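Local coordinates for CBS domain-containing protein (Pyrococcus horikoshii, PDB 2YZI), which is of unknown function but, as a protein with two CBS domains, probably senses or binds a small regulatory ligand such as an adenosine nucleotide, at residues 31-34 with 40-43; 43-46 with 50-53; 106-109 with 114-117. All blocks are in the same frame, centred on the assembly; numbering follows the deposited sequence.

Contact 1 of 3, residues 31-34 with 40-43; sequences RLMM and SLVV
Met33, on helix 26-35, faces the start of strand 40-44 with its CA 7.2 Å from the CA of Ser40, a separation that side chains have to bridge. The two segments are the helix and the second strand of a beta-alpha-beta unit in the first CBS domain, whose first strand, 19-20, runs parallel to 40-44. Met33 and Leu41 carry the packing. The selenomethionine reaches almost straight from the helix toward the strand (chi2 168°) and bends only at its last torsion, which turns the methyl toward the backbone of Ser40. On the way, its CG passes at a slant beside the forked end of the leucine, 3.6 Å from Leu41 CD1 and 3.7 Å from Leu41 CG. Leu41 already points its CB at the helix, and with CG anti to the carbonyl carbon (chi1 -67°) its CD1 lies against Met33 CG; Val20 and Leu18 also touch the leucine. Lys56 and Ile59 of helix 56-64 pack on Met33 as well, so the selenomethionine joins two helices to the strand in a buried layer. Elsewhere on helix 26-35, Met34 packs on Ile60 of the second subunit. Ser40 turns its CB away from the helix, so the methyl meets its backbone: Met33 CE sits 3.4 Å from Ser40 N and, in a rather tight approach, 3.5 Å from Ser40 CA.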
loop_
_atom_site.group_PDB
_atom_site.type_symbol
_atom_site.label_atom_id
_atom_site.label_comp_id
_atom_site.label_asym_id
_atom_site.label_seq_id
_atom_site.Cartn_x
_atom_site.Cartn_y
_atom_site.Cartn_z
ATOM N N ARG B 31 2.186 6.204 14.007
ATOM C CA ARG B 31 1.991 7.637 13.861
ATOM C C ARG B 31 3.036 8.222 12.929
ATOM O O ARG B 31 2.726 9.044 12.064
ATOM C CB ARG B 31 2.072 8.339 15.214
ATOM C CG ARG B 31 1.815 9.835 15.139
ATOM C CD ARG B 31 2.436 10.517 16.322
ATOM N NE ARG B 31 3.886 10.340 16.330
ATOM C CZ ARG B 31 4.718 10.981 15.518
ATOM N NH1 ARG B 31 4.249 11.849 14.629
ATOM N NH2 ARG B 31 6.018 10.753 15.597
ATOM N N LEU B 32 4.278 7.800 13.119
ATOM C CA LEU B 32 5.373 8.267 12.283
ATOM C C LEU B 32 5.101 7.935 10.810
ATOM O O LEU B 32 5.378 8.743 9.918
ATOM C CB LEU B 32 6.680 7.618 12.744
ATOM C CG LEU B 32 7.987 8.010 12.058
ATOM C CD1 LEU B 32 8.235 9.508 12.174
ATOM C CD2 LEU B 32 9.124 7.224 12.705
HETATM N N MSE B 33 4.550 6.747 10.563
HETATM C CA MSE B 33 4.246 6.307 9.204
HETATM C C MSE B 33 3.158 7.161 8.566
HETATM O O MSE B 33 3.229 7.498 7.385
HETATM C CB MSE B 33 3.792 4.843 9.200
HETATM C CG MSE B 33 4.887 3.827 9.470
HETATM SE SE MSE B 33 4.070 2.089 9.812
HETATM C CE MSE B 33 4.567 1.166 8.170
HETATM N N MSE B 34 2.142 7.501 9.347
HETATM C CA MSE B 34 1.052 8.315 8.829
HETATM C C MSE B 34 1.534 9.745 8.610
HETATM O O MSE B 34 1.089 10.412 7.684
HETATM C CB MSE B 34 -0.137 8.301 9.798
HETATM C CG MSE B 34 -0.715 6.913 10.051
HETATM SE SE MSE B 34 -1.289 6.051 8.404
HETATM C CE MSE B 34 -2.140 4.473 9.104
ATOM N N SER B 40 6.162 1.490 5.188
ATOM C CA SER B 40 7.102 0.625 5.876
ATOM C C SER B 40 8.157 1.391 6.645
ATOM O O SER B 40 8.291 2.601 6.512
ATOM C CB SER B 40 7.790 -0.315 4.869
ATOM O OG SER B 40 8.535 0.408 3.903
ATOM N N LEU B 41 8.909 0.655 7.446
ATOM C CA LEU B 41 9.972 1.216 8.257
ATOM C C LEU B 41 11.051 0.164 8.471
ATOM O O LEU B 41 10.754 -1.025 8.576
ATOM C CB LEU B 41 9.425 1.640 9.625
ATOM C CG LEU B 41 8.432 2.803 9.739
ATOM C CD1 LEU B 41 7.919 2.881 11.165
ATOM C CD2 LEU B 41 9.113 4.116 9.352
ATOM N N VAL B 42 12.303 0.609 8.506
ATOM C CA VAL B 42 13.416 -0.278 8.798
ATOM C C VAL B 42 13.689 0.003 10.267
ATOM O O VAL B 42 13.340 1.069 10.768
ATOM C CB VAL B 42 14.682 0.072 7.993
ATOM C CG1 VAL B 42 14.494 -0.299 6.531
ATOM C CG2 VAL B 42 14.994 1.561 8.138
ATOM N N VAL B 43 14.300 -0.947 10.955
ATOM C CA VAL B 43 14.627 -0.788 12.366
ATOM C C VAL B 43 16.144 -0.784 12.495
ATOM O O VAL B 43 16.816 -1.682 11.985
ATOM C CB VAL B 43 14.052 -1.942 13.196
ATOM C CG1 VAL B 43 14.320 -1.700 14.690
ATOM C CG2 VAL B 43 12.559 -2.079 12.911
#

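Contact 2 of 3, residues 43-46 with 50-53; sequences VIND and VVGF
The amide of Asn45 is flanked by Val51, whose CG1 comes in beside the nitrogen end, displaced from the amide plane, with Asn45 ND2 3.2 Å from Val51 CG1. The oxygen end is held in the turn, where Asn45 OD1 accepts hydrogen bonds from the backbone N of Asp47 and of Asn49; these fix which end of the amide meets the valine. The peptide groups are the other flat units. Val43 N bonds to Gly52 O over 2.9 Å from well above the carbonyl plane, 62° out of it. Val43 O is gripped twice: Val51 N approaches almost head-on at 2.7 Å (C=O...N angle 163°), while Gly52 N, tilted from the plane, adds a longer bond of 3.3 Å. The CA of Val50 lies close to the same oxygen, 3.4 Å from Val43 O, as a CA-H...O contact. Ile44 and Val50 put their side chains on one face of the sheet, and Val43 projects from the other face, where its partner Gly52 brings no side chain. The two methyls of Val51 divide between Asn45 and Val43. With CG1 opposite its own carbonyl carbon (chi1 -71°) that methyl reaches Asn45, and the second, CG2, lies against the Val43 carbonyl and 3.7 Å from Val43 CG1, the two side chains crossing at about a right angle. An alanine here would take away both methyls, and the Asn45 amide would probably lose its apolar flank while a gap opened beside Val43 CG1. Two successive residues, Val51 and Gly52, facing the single residue Val43 make a classic beta bulge, set in the hairpin of strands 40-44 and 50-55 that forms part of the three-stranded sheet of the first CBS domain.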
loop_
_atom_site.group_PDB
_atom_site.type_symbol
_atom_site.label_atom_id
_atom_site.label_comp_id
_atom_site.label_asym_id
_atom_site.label_seq_id
_atom_site.Cartn_x
_atom_site.Cartn_y
_atom_site.Cartn_z
ATOM N N VAL B 43 14.300 -0.947 10.955
ATOM C CA VAL B 43 14.627 -0.788 12.366
ATOM C C VAL B 43 16.144 -0.784 12.495
ATOM O O VAL B 43 16.816 -1.682 11.985
ATOM C CB VAL B 43 14.052 -1.942 13.196
ATOM C CG1 VAL B 43 14.320 -1.700 14.690
ATOM C CG2 VAL B 43 12.559 -2.079 12.911
ATOM N N ILE B 44 16.681 0.222 13.180
ATOM C CA ILE B 44 18.127 0.361 13.334
ATOM C C ILE B 44 18.598 0.210 14.778
ATOM O O ILE B 44 17.989 0.766 15.689
ATOM C CB ILE B 44 18.578 1.737 12.796
ATOM C CG1 ILE B 44 18.356 1.798 11.287
ATOM C CG2 ILE B 44 20.024 1.989 13.112
ATOM C CD1 ILE B 44 16.905 1.831 10.887
ATOM N N ASN B 45 19.670 -0.547 14.989
ATOM C CA ASN B 45 20.202 -0.722 16.344
ATOM C C ASN B 45 21.059 0.493 16.730
ATOM O O ASN B 45 21.249 1.402 15.923
ATOM C CB ASN B 45 21.039 -2.005 16.460
ATOM C CG ASN B 45 22.264 -1.992 15.568
ATOM O OD1 ASN B 45 22.889 -0.953 15.364
ATOM N ND2 ASN B 45 22.624 -3.158 15.043
ATOM N N ASP B 46 21.590 0.494 17.951
ATOM C CA ASP B 46 22.391 1.617 18.439
ATOM C C ASP B 46 23.682 1.888 17.684
ATOM O O ASP B 46 24.289 2.939 17.866
ATOM C CB ASP B 46 22.707 1.449 19.931
ATOM C CG ASP B 46 21.459 1.464 20.798
ATOM O OD1 ASP B 46 20.583 2.328 20.571
ATOM O OD2 ASP B 46 21.356 0.616 21.714
ATOM N N VAL B 50 20.836 -1.746 10.168
ATOM C CA VAL B 50 19.499 -2.290 10.035
ATOM C C VAL B 50 19.415 -3.662 10.684
ATOM O O VAL B 50 20.178 -4.576 10.353
ATOM C CB VAL B 50 19.066 -2.423 8.570
ATOM C CG1 VAL B 50 17.645 -2.981 8.511
ATOM C CG2 VAL B 50 19.145 -1.073 7.873
ATOM N N VAL B 51 18.484 -3.786 11.620
ATOM C CA VAL B 51 18.268 -5.025 12.335
ATOM C C VAL B 51 16.906 -5.590 11.997
ATOM O O VAL B 51 16.610 -6.731 12.318
ATOM C CB VAL B 51 18.343 -4.803 13.850
ATOM C CG1 VAL B 51 19.790 -4.531 14.270
ATOM C CG2 VAL B 51 17.458 -3.628 14.235
ATOM N N GLY B 52 16.074 -4.790 11.343
ATOM C CA GLY B 52 14.752 -5.265 10.998
ATOM C C GLY B 52 14.020 -4.441 9.962
ATOM O O GLY B 52 14.533 -3.444 9.467
ATOM N N PHE B 53 12.797 -4.859 9.662
ATOM C CA PHE B 53 11.966 -4.201 8.666
ATOM C C PHE B 53 10.525 -4.651 8.880
ATOM O O PHE B 53 10.283 -5.803 9.278
ATOM C CB PHE B 53 12.419 -4.637 7.270
ATOM C CG PHE B 53 11.596 -4.071 6.152
ATOM C CD1 PHE B 53 11.867 -2.803 5.640
ATOM C CD2 PHE B 53 10.562 -4.821 5.584
ATOM C CE1 PHE B 53 11.127 -2.294 4.579
ATOM C CE2 PHE B 53 9.819 -4.320 4.523
ATOM C CZ PHE B 53 10.102 -3.053 4.020
#

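Contact 3 of 3, residues 106-109 with 114-117; sequences ILIE and IVGI
Leu107 and Ile117 pair in an antiparallel beta hairpin, strands 105-110 and 113-119 of the second CBS domain, whose short segments run at 141° to one another. On the face they share with Glu109 and Ile114, Leu107 is the knob between two isoleucines. Its CD2 lies 3.7 Å from Ile114 CG2 on one flank and 4.2 Å from Ile117 CG1 on the other. In Ile114, CG1 is anti to the carbonyl carbon (chi1 -50°), and the CG2 branch, anti to the backbone N, points along the strands to Leu107. The hollow on the reverse face is made by Gly116: lacking a side chain, it lets Ile108 lie low over the neighbouring strand, with Ile108 CG1 3.8 Å from Gly116 C. Nearer the turn, the side chain of Val115 crosses that of Ile108 at about a right angle, with Val115 CG2 4.2 Å from Ile108 CG2. A beta bulge, with Val115 as the extra residue between the pairs Ile108-Gly116 and Glu109-Ile114, shifts the register by one. Two backbone bonds hold the pair, Ile108 N to Gly116 O and Val115 N to Ile108 O, each 2.8 Å long. Beside Leu107, the extended Ile117 side chain lies against the backbone, with Ile117 CG1 3.4 Å from Ile106 O.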
loop_
_atom_site.group_PDB
_atom_site.type_symbol
_atom_site.label_atom_id
_atom_site.label_comp_id
_atom_site.label_asym_id
_atom_site.label_seq_id
_atom_site.Cartn_x
_atom_site.Cartn_y
_atom_site.Cartn_z
ATOM N N ILE B 106 10.323 -2.440 -1.596
ATOM C CA ILE B 106 11.539 -3.235 -1.742
ATOM C C ILE B 106 12.765 -2.351 -1.517
ATOM O O ILE B 106 12.930 -1.318 -2.165
ATOM C CB ILE B 106 11.610 -3.914 -3.138
ATOM C CG1 ILE B 106 12.773 -4.902 -3.172
ATOM C CG2 ILE B 106 11.741 -2.865 -4.238
ATOM C CD1 ILE B 106 12.780 -5.828 -4.376
ATOM N N LEU B 107 13.615 -2.752 -0.573
ATOM C CA LEU B 107 14.819 -1.986 -0.257
ATOM C C LEU B 107 15.829 -2.053 -1.398
ATOM O O LEU B 107 15.984 -3.090 -2.041
ATOM C CB LEU B 107 15.452 -2.496 1.046
ATOM C CG LEU B 107 14.655 -2.201 2.324
ATOM C CD1 LEU B 107 15.266 -2.887 3.525
ATOM C CD2 LEU B 107 14.621 -0.706 2.540
ATOM N N ILE B 108 16.502 -0.937 -1.663
ATOM C CA ILE B 108 17.490 -0.899 -2.725
ATOM C C ILE B 108 18.887 -0.999 -2.131
ATOM O O ILE B 108 19.219 -0.354 -1.135
ATOM C CB ILE B 108 17.369 0.380 -3.571
ATOM C CG1 ILE B 108 15.920 0.548 -4.072
ATOM C CG2 ILE B 108 18.325 0.305 -4.755
ATOM C CD1 ILE B 108 15.387 -0.621 -4.898
ATOM N N GLU B 109 19.705 -1.830 -2.762
ATOM C CA GLU B 109 21.057 -2.076 -2.304
ATOM C C GLU B 109 22.116 -1.706 -3.324
ATOM O O GLU B 109 21.895 -1.785 -4.530
ATOM C CB GLU B 109 21.176 -3.558 -1.923
ATOM C CG GLU B 109 22.585 -4.103 -1.779
ATOM C CD GLU B 109 23.163 -4.587 -3.095
ATOM O OE1 GLU B 109 22.377 -5.049 -3.955
ATOM O OE2 GLU B 109 24.403 -4.518 -3.259
ATOM N N ILE B 114 22.046 -0.507 2.194
ATOM C CA ILE B 114 20.723 -0.093 1.748
ATOM C C ILE B 114 20.827 1.404 1.444
ATOM O O ILE B 114 21.195 2.192 2.315
ATOM C CB ILE B 114 19.653 -0.361 2.849
ATOM C CG1 ILE B 114 19.786 -1.802 3.358
ATOM C CG2 ILE B 114 18.247 -0.158 2.286
ATOM C CD1 ILE B 114 19.652 -2.854 2.274
ATOM N N VAL B 115 20.529 1.790 0.210
ATOM C CA VAL B 115 20.637 3.190 -0.188
ATOM C C VAL B 115 19.324 3.875 -0.508
ATOM O O VAL B 115 19.274 5.089 -0.669
ATOM C CB VAL B 115 21.553 3.350 -1.411
ATOM C CG1 VAL B 115 22.980 3.106 -1.010
ATOM C CG2 VAL B 115 21.131 2.388 -2.510
ATOM N N GLY B 116 18.262 3.092 -0.599
ATOM C CA GLY B 116 16.969 3.659 -0.895
ATOM C C GLY B 116 15.910 2.586 -0.825
ATOM O O GLY B 116 16.161 1.488 -0.331
ATOM N N ILE B 117 14.728 2.915 -1.333
ATOM C CA ILE B 117 13.609 1.995 -1.340
ATOM C C ILE B 117 12.705 2.320 -2.519
ATOM O O ILE B 117 12.585 3.482 -2.910
ATOM C CB ILE B 117 12.798 2.120 -0.038
ATOM C CG1 ILE B 117 11.733 1.025 0.025
ATOM C CG2 ILE B 117 12.171 3.509 0.051
ATOM C CD1 ILE B 117 10.931 1.044 1.301
#

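Overall arrangement
Contacts 1 and 2 follow one another in the first CBS domain: they share Val43 and strand 40-44, their centres about 12 Å apart, so helix packing passes directly into the hairpin. Contact 3 comes later, in the second CBS domain, its centre about 15 Å from that of contact 1 and about 14 Å from that of contact 2. Its hairpin, like that of contact 2, carries a bulge at a Val-Gly pair, as befits two repeats of one fold. The two domains meet through these strands: Ser40 packs on Ile117, while Val42 and Phe53 both touch Leu107. Such sheet-to-sheet pairing is that of a CBS pair, or Bateman module, whose interdomain clefts in relatives bind adenosyl ligands.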